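Local coordinates for uncharacterized protein (Legionella longbeachae NSW150, PDB 4JZA) that probably removes the 3-phosphate from phosphatidylinositol 3-phosphate, as a phosphoinositide phosphatase probably acting on host lipid metabolism during infection, at residues D443-K446 with L447-A451; L399-V402 with M403-S406; A631-I634 with R635-D639; C550-G553 with K554-K557; S795-V798 with S799-E803. One frame throughout, in Å; residues are numbered along the deposited sequence.

Each contact joins consecutive residues, so none closes a long loop. All five follow in series along the chain; none nest or cross. Contact 2 comes first, where helix 388-402 leads into a turn toward strand 412-416; its side chains reach strand 545-549. Contact 1 lies within helix 441-454 and touches contact 2 through Ala451 and Leu399. Contact 4 continues from strand 545-549 into helix 556-574, and its Val551 packs on Leu444 of contact 1. Contact 1 thus packs on both. Contact 3 ends helix 628-637, its nearest atoms about 12 Å from contact 4. Contact 5 lies far off, in the C-terminal helix 794-817.

Contact 1: residues D443-K446 with L447-A451; sequences DLYK and LARSA
Ser450 reaches Lys446 O with two donors. Its backbone N makes a nearly straight bond of 3.0 Å to that oxygen (N-H...O 171°). Its OG adds a second bond of 3.2 Å to Lys446 O, coming from above the carbonyl plane. Regular helical bonds flank this pair, such as Leu447 N to Asp443 O at 2.9 Å.

Arg449 meets Tyr445, which lies one turn before it. With CG anti to the backbone N (chi1 -176°), Tyr445 places its ring beside Arg449. Arg449 CG comes up at the edge of that ring, in its plane, 3.3 Å from Tyr445 CE1. The arginine bends at chi2, and its guanidinium crosses the ring at a slant, the planes 29° apart. Tyr445 OH and Arg449 NE are near each other but poorly aimed for a hydrogen bond. Arg449 NH2 forms a salt bridge with Asp483 OD2, outside the two segments, which holds the end of the arginine.

Leu447 folds its CG over Asp443 O, 3.3 Å away. Beyond this, Leu447 packs on Gln391 of helix 388-402, and Ala451 packs on Ser395 and Leu399 of that helix. Leu444 faces Val551, in the loop that follows strand 545-549.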
# COMPACT_ATOMS: atom_id res chain seq x y z
N ASP A 443 18.55 3.58 4.02
CA ASP A 443 18.00 3.30 5.36
C ASP A 443 17.71 1.83 5.55
O ASP A 443 18.10 1.24 6.55
CB ASP A 443 16.75 4.15 5.65
CG ASP A 443 17.09 5.63 5.97
OD1 ASP A 443 18.16 5.94 6.56
OD2 ASP A 443 16.28 6.48 5.62
N LEU A 444 17.06 1.21 4.58
CA LEU A 444 16.78 -0.24 4.70
C LEU A 444 18.06 -1.07 4.84
O LEU A 444 18.14 -1.95 5.66
CB LEU A 444 15.98 -0.74 3.50
CG LEU A 444 14.66 -0.04 3.22
CD1 LEU A 444 13.88 -0.69 2.09
CD2 LEU A 444 13.83 0.00 4.47
N TYR A 445 19.06 -0.78 4.01
CA TYR A 445 20.34 -1.45 4.13
C TYR A 445 20.82 -1.40 5.56
O TYR A 445 21.05 -2.45 6.15
CB TYR A 445 21.35 -0.80 3.23
CG TYR A 445 22.72 -1.45 3.18
CD1 TYR A 445 23.29 -2.01 4.27
CD2 TYR A 445 23.43 -1.46 2.02
CE1 TYR A 445 24.53 -2.58 4.19
CE2 TYR A 445 24.67 -2.02 1.94
CZ TYR A 445 25.19 -2.58 3.05
OH TYR A 445 26.42 -3.15 3.05
N LYS A 446 20.96 -0.20 6.15
CA LYS A 446 21.53 -0.11 7.50
C LYS A 446 20.65 -0.82 8.53
O LYS A 446 21.17 -1.47 9.44
CB LYS A 446 21.76 1.30 7.97
CG LYS A 446 22.65 2.15 7.10
CD LYS A 446 22.42 3.62 7.44
CE LYS A 446 23.31 4.52 6.60
NZ LYS A 446 22.81 5.92 6.58
N LEU A 447 19.34 -0.71 8.38
CA LEU A 447 18.41 -1.33 9.32
C LEU A 447 18.58 -2.83 9.33
O LEU A 447 18.48 -3.44 10.40
CB LEU A 447 16.97 -0.98 9.02
CG LEU A 447 16.70 0.46 9.46
CD1 LEU A 447 15.49 1.02 8.73
CD2 LEU A 447 16.55 0.59 10.98
N ALA A 448 18.88 -3.42 8.18
CA ALA A 448 19.08 -4.88 8.10
C ALA A 448 20.42 -5.37 8.68
O ALA A 448 20.48 -6.45 9.28
CB ALA A 448 18.89 -5.36 6.67
N ARG A 449 21.46 -4.57 8.49
CA ARG A 449 22.77 -4.83 9.07
C ARG A 449 22.69 -4.85 10.55
O ARG A 449 23.21 -5.78 11.20
CB ARG A 449 23.74 -3.72 8.68
CG ARG A 449 24.16 -3.76 7.23
CD ARG A 449 25.37 -4.67 7.04
NE ARG A 449 25.50 -5.14 5.68
CZ ARG A 449 26.45 -5.97 5.27
NH1 ARG A 449 27.34 -6.44 6.13
NH2 ARG A 449 26.47 -6.37 4.01
N SER A 450 22.05 -3.83 11.11
CA SER A 450 21.87 -3.73 12.55
C SER A 450 21.14 -4.95 13.09
O SER A 450 21.56 -5.53 14.08
CB SER A 450 21.07 -2.49 12.93
OG SER A 450 21.75 -1.30 12.57
N ALA A 451 20.06 -5.35 12.42
CA ALA A 451 19.26 -6.48 12.86
C ALA A 451 20.03 -7.78 12.91
O ALA A 451 19.88 -8.54 13.86
CB ALA A 451 18.05 -6.63 11.96

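Contact 2: residues L399-V402 with M403-S406; sequences LAKV and MEYS
In the C-terminal part of helix 388-402, Met403 N bonds to Leu399 O at 3.1 Å, and Glu404 N turns to Lys401 O at 3.2 Å from well above the carbonyl plane. The second bond spans three residues instead of four.

Lys401 and Glu404 lie side by side and point the same way. Lys401 NZ forms a salt bridge with Glu404 OE1 at 2.7 Å. It meets that oxygen on its syn side, 26° out of the carboxylate plane. Glu404 puts CG between its backbone N and carbonyl carbon (chi1 77°), which holds the chain over Lys401 O, with CG 3.2 Å from that oxygen. Each charged group has a second partner: Lys401 NZ bonds to Tyr170 O, and Glu404 OE2 bonds to Tyr351 OH.

Met403 to Ser406 form a type I beta turn, in the connection from the helix to strand 412-416. Ser406 N and OG both bond to Met403 O, and OG meets Met403 O in the carbonyl plane, on a lone pair. A water bridges Val402 to the turn, donating to Val402 O and accepting from Tyr405 N.

Met403 is modelled as selenomethionine. Its CG packs against Leu399 CD1 at 3.9 Å, and the chain then bends so that CE comes within 4.1 Å of Val402 CG1. Met403 and Val402 also touch Tyr547 of strand 545-549, while Leu399 leans on Ala451 and Val452 of helix 441-454.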
# COMPACT_ATOMS: atom_id res chain seq x y z
N LEU A 399 13.28 -10.45 10.66
CA LEU A 399 14.46 -11.29 10.50
C LEU A 399 14.25 -12.68 11.15
O LEU A 399 14.53 -13.68 10.52
CB LEU A 399 15.68 -10.61 11.09
CG LEU A 399 16.97 -11.40 11.05
CD1 LEU A 399 17.29 -11.81 9.59
CD2 LEU A 399 18.07 -10.53 11.67
N ALA A 400 13.75 -12.74 12.39
CA ALA A 400 13.47 -14.02 13.06
C ALA A 400 12.48 -14.85 12.27
O ALA A 400 12.61 -16.06 12.18
CB ALA A 400 12.94 -13.81 14.48
N LYS A 401 11.47 -14.22 11.69
CA LYS A 401 10.44 -15.03 11.09
C LYS A 401 10.96 -15.67 9.78
O LYS A 401 10.62 -16.78 9.40
CB LYS A 401 9.24 -14.18 10.83
CG LYS A 401 8.10 -14.96 10.29
CD LYS A 401 7.71 -16.10 11.20
CE LYS A 401 6.39 -16.66 10.73
NZ LYS A 401 5.94 -17.82 11.57
N VAL A 402 11.85 -14.94 9.16
CA VAL A 402 12.35 -15.24 7.84
C VAL A 402 13.50 -16.29 7.93
O VAL A 402 13.83 -17.02 6.96
CB VAL A 402 12.67 -13.85 7.15
CG1 VAL A 402 14.03 -13.73 6.53
CG2 VAL A 402 11.55 -13.44 6.20
N MSE A 403 14.08 -16.41 9.12
CA MSE A 403 15.05 -17.45 9.40
C MSE A 403 14.39 -18.66 10.01
O MSE A 403 15.07 -19.63 10.37
CB MSE A 403 16.08 -16.87 10.36
CG MSE A 403 16.83 -15.71 9.73
SE MSE A 403 18.07 -16.39 8.37
CE MSE A 403 17.84 -15.08 6.93
N GLU A 404 13.07 -18.68 10.11
CA GLU A 404 12.43 -19.75 10.86
C GLU A 404 12.78 -21.15 10.33
O GLU A 404 12.85 -22.05 11.10
CB GLU A 404 10.90 -19.55 11.03
CG GLU A 404 10.03 -19.88 9.80
CD GLU A 404 8.56 -19.44 9.93
OE1 GLU A 404 8.00 -19.56 11.05
OE2 GLU A 404 7.93 -19.00 8.92
N TYR A 405 13.03 -21.34 9.02
CA TYR A 405 13.26 -22.69 8.46
C TYR A 405 14.72 -23.02 8.32
O TYR A 405 15.09 -24.13 7.91
CB TYR A 405 12.54 -22.89 7.15
CG TYR A 405 11.08 -23.12 7.33
CD1 TYR A 405 10.58 -24.36 7.71
CD2 TYR A 405 10.15 -22.07 7.11
CE1 TYR A 405 9.20 -24.58 7.88
CE2 TYR A 405 8.77 -22.28 7.26
CZ TYR A 405 8.31 -23.54 7.65
OH TYR A 405 6.97 -23.73 7.81
N SER A 406 15.55 -22.09 8.71
CA SER A 406 16.95 -22.39 8.91
C SER A 406 17.09 -23.20 10.20
O SER A 406 16.14 -23.31 10.99
CB SER A 406 17.74 -21.10 9.05
OG SER A 406 17.44 -20.42 10.24
O HOH W 1 12.33 -19.35 6.86

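Contact 3: residues A631-I634 with R635-D639; sequences AAEI and RKRLD
Glu633 O takes a firm bond from Arg637 N at 2.8 Å and a weak one from Lys636 N. This is the last turn of helix 628-637. The helix closes with a Schellman motif: Asp639 has positive phi, and its N bonds back to Lys636 O at 2.9 Å.

The side chains of Glu633 and Arg637 repeat the link. Glu633 bends at chi2 (65°), which turns its carboxylate across to the arginine. Arg637 NE then meets Glu633 OE2 at 3.0 Å in a salt bridge. The oxygen lies in the guanidinium plane, and NE comes to it from its anti side. The carboxylate and guanidinium planes stand almost at right angles, 82° apart. Arg637 is held further by helix 587-602, through NH1 to Asp598 and NH2 to Ser594 O.

On another side Arg635 lays one face of its guanidinium over the backbone of Ala631 and Ala632. Its NE and NH2 form salt bridges with Glu623 and Glu628, which fix that group over the helix. Ile634 and Leu638 run side by side toward helix 643-652 and the loop at Gln37, with Ile634 CG2 3.9 Å from Leu638 CD1.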
# COMPACT_ATOMS: atom_id res chain seq x y z
N ALA A 631 16.05 -9.70 -22.97
CA ALA A 631 15.01 -8.73 -23.19
C ALA A 631 14.61 -8.76 -24.66
O ALA A 631 13.43 -8.82 -24.99
CB ALA A 631 15.49 -7.33 -22.77
N ALA A 632 15.59 -8.75 -25.54
CA ALA A 632 15.32 -8.77 -26.99
C ALA A 632 14.59 -10.02 -27.47
O ALA A 632 13.72 -9.96 -28.30
CB ALA A 632 16.62 -8.60 -27.77
N GLU A 633 14.97 -11.16 -26.94
CA GLU A 633 14.27 -12.38 -27.28
C GLU A 633 12.81 -12.34 -26.83
O GLU A 633 11.92 -12.75 -27.58
CB GLU A 633 15.00 -13.57 -26.64
CG GLU A 633 14.34 -14.94 -26.87
CD GLU A 633 14.34 -15.37 -28.33
OE1 GLU A 633 14.93 -14.66 -29.17
OE2 GLU A 633 13.76 -16.43 -28.63
N ILE A 634 12.55 -11.84 -25.62
CA ILE A 634 11.17 -11.74 -25.12
C ILE A 634 10.37 -10.79 -26.01
O ILE A 634 9.23 -11.12 -26.43
CB ILE A 634 11.11 -11.22 -23.70
CG1 ILE A 634 11.72 -12.26 -22.76
CG2 ILE A 634 9.65 -10.97 -23.31
CD1 ILE A 634 12.21 -11.69 -21.43
N ARG A 635 10.97 -9.62 -26.29
CA ARG A 635 10.36 -8.62 -27.13
C ARG A 635 9.96 -9.17 -28.47
O ARG A 635 8.89 -8.87 -28.98
CB ARG A 635 11.27 -7.41 -27.32
CG ARG A 635 11.23 -6.30 -26.24
CD ARG A 635 12.21 -5.21 -26.64
NE ARG A 635 13.15 -4.84 -25.59
CZ ARG A 635 14.48 -4.90 -25.69
NH1 ARG A 635 15.05 -5.34 -26.78
NH2 ARG A 635 15.25 -4.52 -24.67
N LYS A 636 10.83 -9.98 -29.06
CA LYS A 636 10.60 -10.46 -30.40
C LYS A 636 9.63 -11.62 -30.36
O LYS A 636 8.72 -11.71 -31.16
CB LYS A 636 11.94 -10.76 -31.10
CG LYS A 636 12.74 -9.46 -31.37
CD LYS A 636 14.06 -9.63 -32.13
CE LYS A 636 15.08 -10.49 -31.38
NZ LYS A 636 16.37 -10.57 -32.12
N ARG A 637 9.74 -12.49 -29.38
CA ARG A 637 8.73 -13.53 -29.26
C ARG A 637 7.28 -13.00 -29.16
O ARG A 637 6.32 -13.64 -29.66
CB ARG A 637 9.04 -14.39 -28.04
CG ARG A 637 10.14 -15.42 -28.25
CD ARG A 637 10.31 -16.16 -26.95
NE ARG A 637 11.44 -17.07 -26.85
CZ ARG A 637 11.53 -17.99 -25.91
NH1 ARG A 637 10.56 -18.14 -25.04
NH2 ARG A 637 12.59 -18.79 -25.86
N LEU A 638 7.12 -11.85 -28.50
CA LEU A 638 5.82 -11.20 -28.36
C LEU A 638 5.51 -10.19 -29.46
O LEU A 638 4.43 -9.63 -29.48
CB LEU A 638 5.75 -10.49 -27.00
CG LEU A 638 5.75 -11.40 -25.77
CD1 LEU A 638 5.99 -10.59 -24.52
CD2 LEU A 638 4.43 -12.11 -25.66
N ASP A 639 6.49 -9.97 -30.34
CA ASP A 639 6.42 -9.08 -31.46
C ASP A 639 6.20 -7.63 -31.07
O ASP A 639 5.64 -6.89 -31.85
CB ASP A 639 5.33 -9.56 -32.46
CG ASP A 639 5.57 -9.06 -33.92
OD1 ASP A 639 6.75 -8.93 -34.33
OD2 ASP A 639 4.55 -8.80 -34.62

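Contact 4: residues C550-G553 with K554-K557; sequences CVSG and KDRK
Cys550 and Arg556 bound a CX5R loop, the P-loop signature of cysteine-dependent phosphatases. This local contact folds the loop between strand 545-549 and helix 556-574, at the C-terminal end of a strand in the central sheet. The chain curls so that Cys550 CB packs 3.7 Å from Arg556 CB.

Cys550 SG points into the loop, toward the backbone N atoms of Asp555 and Lys557. Its exact place is doubtful, since the model puts it too close to Gly553, so these two bonds should be read with care. Ser552 gives the surer geometry. Its OG accepts from Lys554 N at 3.1 Å, nearly straight (N-H...O 170°), and makes a weak bond to Asp555 OD2 at 3.3 Å. With OG between the backbone N and the carbonyl carbon (chi1 67°), it reaches Lys554 N.

Lys554 runs alongside Ser552, then bends at chi4, which brings NZ to Asp555 OD2 in a salt bridge of 3.3 Å, on the syn side of the carboxylate. Asp555 precedes the helix but does not cap it with its side chain. Its OD1 takes a bond from Lys620 N. Gly553 has positive phi, which favours glycine, and its O accepts from Arg374.

In this family the cysteine of the signature is the nucleophile, and the loop N-H groups and the arginine bind the phosphate. Cys550 and Arg556 probably have these roles. Helix 556-574 starts right at the loop, and its N-terminal end would probably favour a bound anion.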
# COMPACT_ATOMS: atom_id res chain seq x y z
N CYS A 550 14.20 -8.18 -2.48
CA CYS A 550 14.43 -6.85 -2.99
C CYS A 550 13.59 -5.96 -2.08
O CYS A 550 13.18 -6.41 -1.05
CB CYS A 550 14.00 -6.77 -4.43
SG CYS A 550 12.31 -7.32 -4.74
N VAL A 551 13.33 -4.71 -2.43
CA VAL A 551 12.58 -3.86 -1.49
C VAL A 551 11.17 -4.42 -1.25
O VAL A 551 10.69 -4.45 -0.13
CB VAL A 551 12.48 -2.38 -1.99
CG1 VAL A 551 11.54 -1.58 -1.11
CG2 VAL A 551 13.84 -1.71 -2.02
N SER A 552 10.49 -4.81 -2.32
CA SER A 552 9.13 -5.30 -2.23
C SER A 552 9.04 -6.83 -2.28
O SER A 552 8.01 -7.39 -1.95
CB SER A 552 8.36 -4.81 -3.42
OG SER A 552 8.87 -5.42 -4.60
N GLY A 553 10.09 -7.47 -2.77
CA GLY A 553 10.10 -8.91 -2.90
C GLY A 553 9.37 -9.42 -4.12
O GLY A 553 9.24 -10.62 -4.30
N LYS A 554 8.87 -8.53 -4.97
CA LYS A 554 8.20 -8.98 -6.17
C LYS A 554 8.91 -8.66 -7.47
O LYS A 554 8.48 -9.09 -8.53
CB LYS A 554 6.77 -8.45 -6.23
CG LYS A 554 6.59 -7.08 -5.62
CD LYS A 554 5.21 -6.54 -5.93
CE LYS A 554 5.19 -5.03 -5.90
NZ LYS A 554 5.62 -4.44 -7.18
N ASP A 555 10.00 -7.91 -7.40
CA ASP A 555 10.60 -7.41 -8.62
C ASP A 555 11.98 -7.94 -8.95
O ASP A 555 12.11 -8.86 -9.72
CB ASP A 555 10.54 -5.89 -8.64
CG ASP A 555 9.13 -5.37 -8.59
OD1 ASP A 555 8.30 -5.84 -9.39
OD2 ASP A 555 8.82 -4.51 -7.75
N ARG A 556 13.01 -7.38 -8.34
CA ARG A 556 14.35 -7.87 -8.58
C ARG A 556 14.45 -9.31 -8.11
O ARG A 556 15.10 -10.13 -8.73
CB ARG A 556 15.38 -6.98 -7.89
CG ARG A 556 15.76 -5.79 -8.73
CD ARG A 556 16.93 -5.03 -8.15
NE ARG A 556 18.18 -5.75 -8.35
CZ ARG A 556 19.35 -5.35 -7.89
NH1 ARG A 556 19.44 -4.23 -7.20
NH2 ARG A 556 20.42 -6.06 -8.11
N LYS A 557 13.78 -9.60 -7.01
CA LYS A 557 13.75 -10.93 -6.45
C LYS A 557 13.10 -11.93 -7.39
O LYS A 557 13.54 -13.06 -7.49
CB LYS A 557 13.00 -10.91 -5.12
CG LYS A 557 13.04 -12.23 -4.37
CD LYS A 557 14.46 -12.63 -4.06
CE LYS A 557 14.50 -14.02 -3.47
NZ LYS A 557 15.89 -14.53 -3.39

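Contact 5: residues S795-V798 with S799-E803; sequences SEIV and STTVE
Residues 795-803 of helix 794-817 lie within the phosphoinositide phosphatase C-terminal family region, and here two neighbouring threonines turn their hydroxyls back onto the helix backbone. Thr800 OG1 bonds to Glu796 O at 3.0 Å, and Thr801 OG1 bonds to Ile797 O at 2.7 Å. In both residues OG1 lies beside the backbone N (chi1 -53° in Thr800), which aims the hydroxyl at the carbonyl one turn earlier.

Each of these carbonyls also keeps its normal helical bond. Glu796 O accepts from Thr800 N at 3.2 Å, and Ile797 O accepts from Thr801 N at 2.9 Å. In each case the amide and the hydroxyl approach the oxygen from opposite faces of the carbonyl plane. The hydroxyl of Thr801 stands well above that plane, so it does not use a lone-pair direction. Each hydroxyl thus donates within its own helix, and each carbonyl oxygen takes two bonds.

The apolar side of the turn is made by Val798 and Val802. They lie side by side and point the same way, with Val798 CG1 4.1 Å from Val802 CG2. Val802 N closes the turn with a straight bond to Val798 O of 2.8 Å. Ile797 crosses Thr801 at an angle, its CG2 3.6 Å from Thr801 OG1.

Ser795 and Glu796 turn to partners outside: Ser795 OG to Asn690, and Glu796 OE1 to Thr793 N. Val798, Thr801 and Val802 pack on helix 676-702, at Leu686, Leu694 and Ala697 among others. Thr800 and Thr801 touch Arg780 of helix 772-782.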
# COMPACT_ATOMS: atom_id res chain seq x y z
N SER A 795 -37.26 12.92 1.72
CA SER A 795 -38.69 12.91 1.43
C SER A 795 -39.48 13.89 2.33
O SER A 795 -40.47 14.47 1.91
CB SER A 795 -39.24 11.47 1.56
OG SER A 795 -38.78 10.64 0.49
N GLU A 796 -39.06 14.07 3.57
CA GLU A 796 -39.74 14.99 4.45
C GLU A 796 -39.44 16.44 4.10
O GLU A 796 -40.32 17.31 4.21
CB GLU A 796 -39.41 14.69 5.93
CG GLU A 796 -40.21 13.49 6.48
CD GLU A 796 -39.57 12.72 7.67
OE1 GLU A 796 -38.35 12.93 7.97
OE2 GLU A 796 -40.31 11.89 8.30
N ILE A 797 -38.21 16.71 3.66
CA ILE A 797 -37.85 18.05 3.17
C ILE A 797 -38.53 18.32 1.85
O ILE A 797 -38.94 19.45 1.59
CB ILE A 797 -36.36 18.24 2.95
CG1 ILE A 797 -35.59 18.05 4.26
CG2 ILE A 797 -36.09 19.65 2.45
CD1 ILE A 797 -34.07 18.15 4.12
N VAL A 798 -38.64 17.32 1.00
CA VAL A 798 -39.40 17.48 -0.23
C VAL A 798 -40.84 17.92 0.12
O VAL A 798 -41.33 18.92 -0.42
CB VAL A 798 -39.41 16.19 -1.05
CG1 VAL A 798 -40.42 16.25 -2.20
CG2 VAL A 798 -38.05 15.93 -1.60
N SER A 799 -41.48 17.18 1.01
CA SER A 799 -42.84 17.48 1.46
C SER A 799 -43.00 18.97 1.82
O SER A 799 -43.86 19.68 1.29
CB SER A 799 -43.19 16.64 2.70
OG SER A 799 -44.55 16.29 2.69
N THR A 800 -42.13 19.44 2.70
CA THR A 800 -42.19 20.81 3.20
C THR A 800 -41.92 21.85 2.11
O THR A 800 -42.56 22.90 2.02
CB THR A 800 -41.10 20.98 4.25
OG1 THR A 800 -41.24 19.96 5.22
CG2 THR A 800 -41.17 22.33 4.95
N THR A 801 -40.92 21.55 1.30
CA THR A 801 -40.55 22.43 0.22
C THR A 801 -41.69 22.53 -0.79
O THR A 801 -42.02 23.64 -1.21
CB THR A 801 -39.29 21.90 -0.49
OG1 THR A 801 -38.19 21.82 0.44
CG2 THR A 801 -38.94 22.79 -1.67
N VAL A 802 -42.32 21.40 -1.18
CA VAL A 802 -43.42 21.45 -2.13
C VAL A 802 -44.57 22.25 -1.51
O VAL A 802 -45.22 23.03 -2.20
CB VAL A 802 -43.92 20.05 -2.61
CG1 VAL A 802 -45.15 20.17 -3.50
CG2 VAL A 802 -42.83 19.33 -3.40
N GLU A 803 -44.80 22.09 -0.23
CA GLU A 803 -45.91 22.81 0.38
C GLU A 803 -45.63 24.28 0.34
O GLU A 803 -46.51 25.08 -0.04
CB GLU A 803 -46.22 22.34 1.81
CG GLU A 803 -47.55 21.59 1.88
CD GLU A 803 -47.67 20.67 3.11
OE1 GLU A 803 -46.75 20.66 3.96
OE2 GLU A 803 -48.72 19.98 3.23